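Local coordinates for protein Plm1 (Streptomyces sp. HK803, PDB 4HXY) that probably reduces a beta-keto group of the growing chain with NADPH, as the ketoreductase of the first module in phoslactomycin biosynthesis, at residues Thr5-Glu10 against Leu392-Gln397. Sequence-based numbering, arbitrary orientation. Where two conformers were deposited one is given.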
loop_
_atom_site.group_PDB
_atom_site.type_symbol
_atom_site.label_atom_id
_atom_site.label_comp_id
_atom_site.label_asym_id
_atom_site.label_seq_id
_atom_site.Cartn_x
_atom_site.Cartn_y
_atom_site.Cartn_z
ATOM N N THR A 5 -12.738 11.768 13.034
ATOM C CA THR A 5 -12.046 10.806 12.195
ATOM C C THR A 5 -11.853 11.398 10.825
ATOM O O THR A 5 -12.829 11.769 10.170
ATOM C CB THR A 5 -12.818 9.480 12.086
ATOM O OG1 THR A 5 -13.003 8.937 13.404
ATOM C CG2 THR A 5 -12.039 8.469 11.225
ATOM N N GLY A 6 -10.602 11.473 10.379
ATOM C CA GLY A 6 -10.306 11.982 9.046
ATOM C C GLY A 6 -10.466 10.905 7.987
ATOM O O GLY A 6 -9.992 9.767 8.172
ATOM N N TRP A 7 -11.135 11.271 6.891
ATOM C CA TRP A 7 -11.316 10.415 5.716
ATOM C C TRP A 7 -10.654 11.096 4.542
ATOM O O TRP A 7 -10.897 12.282 4.270
ATOM C CB TRP A 7 -12.782 10.175 5.406
ATOM C CG TRP A 7 -13.421 9.225 6.333
ATOM C CD1 TRP A 7 -13.774 9.455 7.632
ATOM C CD2 TRP A 7 -13.814 7.881 6.044
ATOM N NE1 TRP A 7 -14.365 8.323 8.171
ATOM C CE2 TRP A 7 -14.392 7.348 7.218
ATOM C CE3 TRP A 7 -13.740 7.081 4.916
ATOM C CZ2 TRP A 7 -14.899 6.050 7.271
ATOM C CZ3 TRP A 7 -14.214 5.781 4.980
ATOM C CH2 TRP A 7 -14.788 5.286 6.150
ATOM N N PHE A 8 -9.781 10.356 3.865
ATOM C CA PHE A 8 -9.045 10.896 2.743
ATOM C C PHE A 8 -9.002 9.896 1.601
ATOM O O PHE A 8 -9.333 8.717 1.769
ATOM C CB PHE A 8 -7.605 11.282 3.158
ATOM C CG PHE A 8 -7.525 11.979 4.481
ATOM C CD1 PHE A 8 -7.356 11.262 5.649
ATOM C CD2 PHE A 8 -7.632 13.352 4.550
ATOM C CE1 PHE A 8 -7.273 11.908 6.877
ATOM C CE2 PHE A 8 -7.563 14.017 5.766
ATOM C CZ PHE A 8 -7.382 13.290 6.939
ATOM N N SER A 9 -8.624 10.403 0.427
ATOM C CA SER A 9 -8.460 9.585 -0.764
ATOM C C SER A 9 -7.351 10.148 -1.645
ATOM O O SER A 9 -7.153 11.343 -1.694
ATOM C CB SER A 9 -9.751 9.572 -1.573
ATOM O OG SER A 9 -9.667 8.627 -2.627
ATOM N N GLU A 10 -6.685 9.265 -2.369
ATOM C CA GLU A 10 -5.873 9.644 -3.505
ATOM C C GLU A 10 -6.743 10.287 -4.583
ATOM O O GLU A 10 -7.883 9.859 -4.831
ATOM C CB GLU A 10 -5.193 8.398 -4.084
ATOM C CG GLU A 10 -4.278 8.675 -5.241
ATOM C CD GLU A 10 -3.881 7.415 -5.996
ATOM O OE1 GLU A 10 -2.738 6.966 -5.823
ATOM O OE2 GLU A 10 -4.713 6.879 -6.765
ATOM N N LEU A 392 -13.423 1.111 14.579
ATOM C CA LEU A 392 -14.342 0.052 14.189
ATOM C C LEU A 392 -15.567 0.613 13.461
ATOM O O LEU A 392 -16.099 -0.028 12.532
ATOM C CB LEU A 392 -14.740 -0.779 15.421
ATOM C CG LEU A 392 -13.643 -1.700 15.956
ATOM C CD1 LEU A 392 -14.043 -2.276 17.330
ATOM C CD2 LEU A 392 -13.303 -2.822 14.975
ATOM N N GLN A 393 -16.043 1.783 13.874
ATOM C CA GLN A 393 -17.158 2.412 13.179
ATOM C C GLN A 393 -16.736 2.785 11.764
ATOM O O GLN A 393 -17.465 2.527 10.803
ATOM C CB GLN A 393 -17.671 3.640 13.918
ATOM C CG GLN A 393 -18.778 4.364 13.172
ATOM C CD GLN A 393 -20.065 3.577 13.122
ATOM O OE1 GLN A 393 -20.779 3.470 14.124
ATOM N NE2 GLN A 393 -20.383 3.028 11.950
ATOM N N ALA A 394 -15.531 3.334 11.620
ATOM C CA ALA A 394 -15.042 3.680 10.289
ATOM C C ALA A 394 -14.854 2.446 9.426
ATOM O O ALA A 394 -15.092 2.485 8.227
ATOM C CB ALA A 394 -13.728 4.492 10.391
ATOM N N MET A 395 -14.436 1.333 10.040
ATOM C CA MET A 395 -14.340 0.065 9.319
ATOM C C MET A 395 -15.686 -0.351 8.717
ATOM O O MET A 395 -15.759 -0.695 7.548
ATOM C CB MET A 395 -13.810 -1.039 10.226
ATOM C CG MET A 395 -13.674 -2.372 9.508
ATOM S SD MET A 395 -13.307 -3.715 10.651
ATOM C CE MET A 395 -14.905 -3.874 11.463
ATOM N N GLU A 396 -16.734 -0.307 9.526
ATOM C CA GLU A 396 -18.094 -0.619 9.064
ATOM C C GLU A 396 -18.514 0.301 7.918
ATOM O O GLU A 396 -19.044 -0.149 6.911
ATOM C CB GLU A 396 -19.067 -0.493 10.240
ATOM C CG GLU A 396 -20.515 -0.437 9.877
ATOM C CD GLU A 396 -21.421 -0.454 11.112
ATOM O OE1 GLU A 396 -21.968 0.631 11.483
ATOM O OE2 GLU A 396 -21.555 -1.555 11.709
ATOM N N GLN A 397 -18.231 1.590 8.064
ATOM C CA GLN A 397 -18.547 2.571 7.032
ATOM C C GLN A 397 -17.826 2.263 5.712
ATOM O O GLN A 397 -18.417 2.360 4.642
ATOM C CB GLN A 397 -18.187 3.977 7.510
ATOM C CG GLN A 397 -19.075 4.525 8.600
ATOM C CD GLN A 397 -18.557 5.846 9.138
ATOM O OE1 GLN A 397 -17.625 5.876 9.916
ATOM N NE2 GLN A 397 -19.135 6.954 8.671
HETATM O O HOH W 1 -15.854 7.683 10.626
#
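W7 reaches from the start of strand 6-14 to helix 388-400 and meets it with the outer rim of its six-membered ring. CZ2 of W7 lies 3.7 Å from CB of A394, while CH2 of W7 comes within 3.5 Å of the backbone O of A394, which sits at the ring's edge and near its plane. One turn on, the side chain of Q397 crosses the indole at a slant, ring and amide planes 70° apart. CB of Q397 is 3.9 Å from CH2 of W7. OE1 of Q397 lies 3.8 Å from CZ2 of W7. The indole swings out to the helix with CG anti to the carbonyl carbon (chi1 -75°). T5 adds only a light touch, its CG2 4.4 Å from CB of A394.

No direct hydrogen bond joins the two segments. Instead a water in the indole plane, at its edge, accepts a hydrogen bond from W7 NE1 (2.9 Å) and donates one to Q397 OE1 (2.6 Å). Q397 NE2 bonds separately to the carbonyl of P179, consistent with the modelled orientation of the amide. V409 touches T5, W7 and A394, and W7 also packs on A178, P179 and P407. A phenylalanine in place of W7 would probably leave the water without its N-H donor and open a gap beside A394.

Strand 6-14 pairs antiparallel with strands 167-175 and 408-412, the latter beside 357-361 of the Rossmann-type part, so the contact sets helix 388-400 against a strand bridging the chain's halves, the side chain of A394 about 12 Å from the bound NADPH. Its chemistry is mixed: carbon packing on A394 and Q397, a C-H edge probably favourable to the A394 carbonyl, and a water-bridged amide that P179 probably steadies.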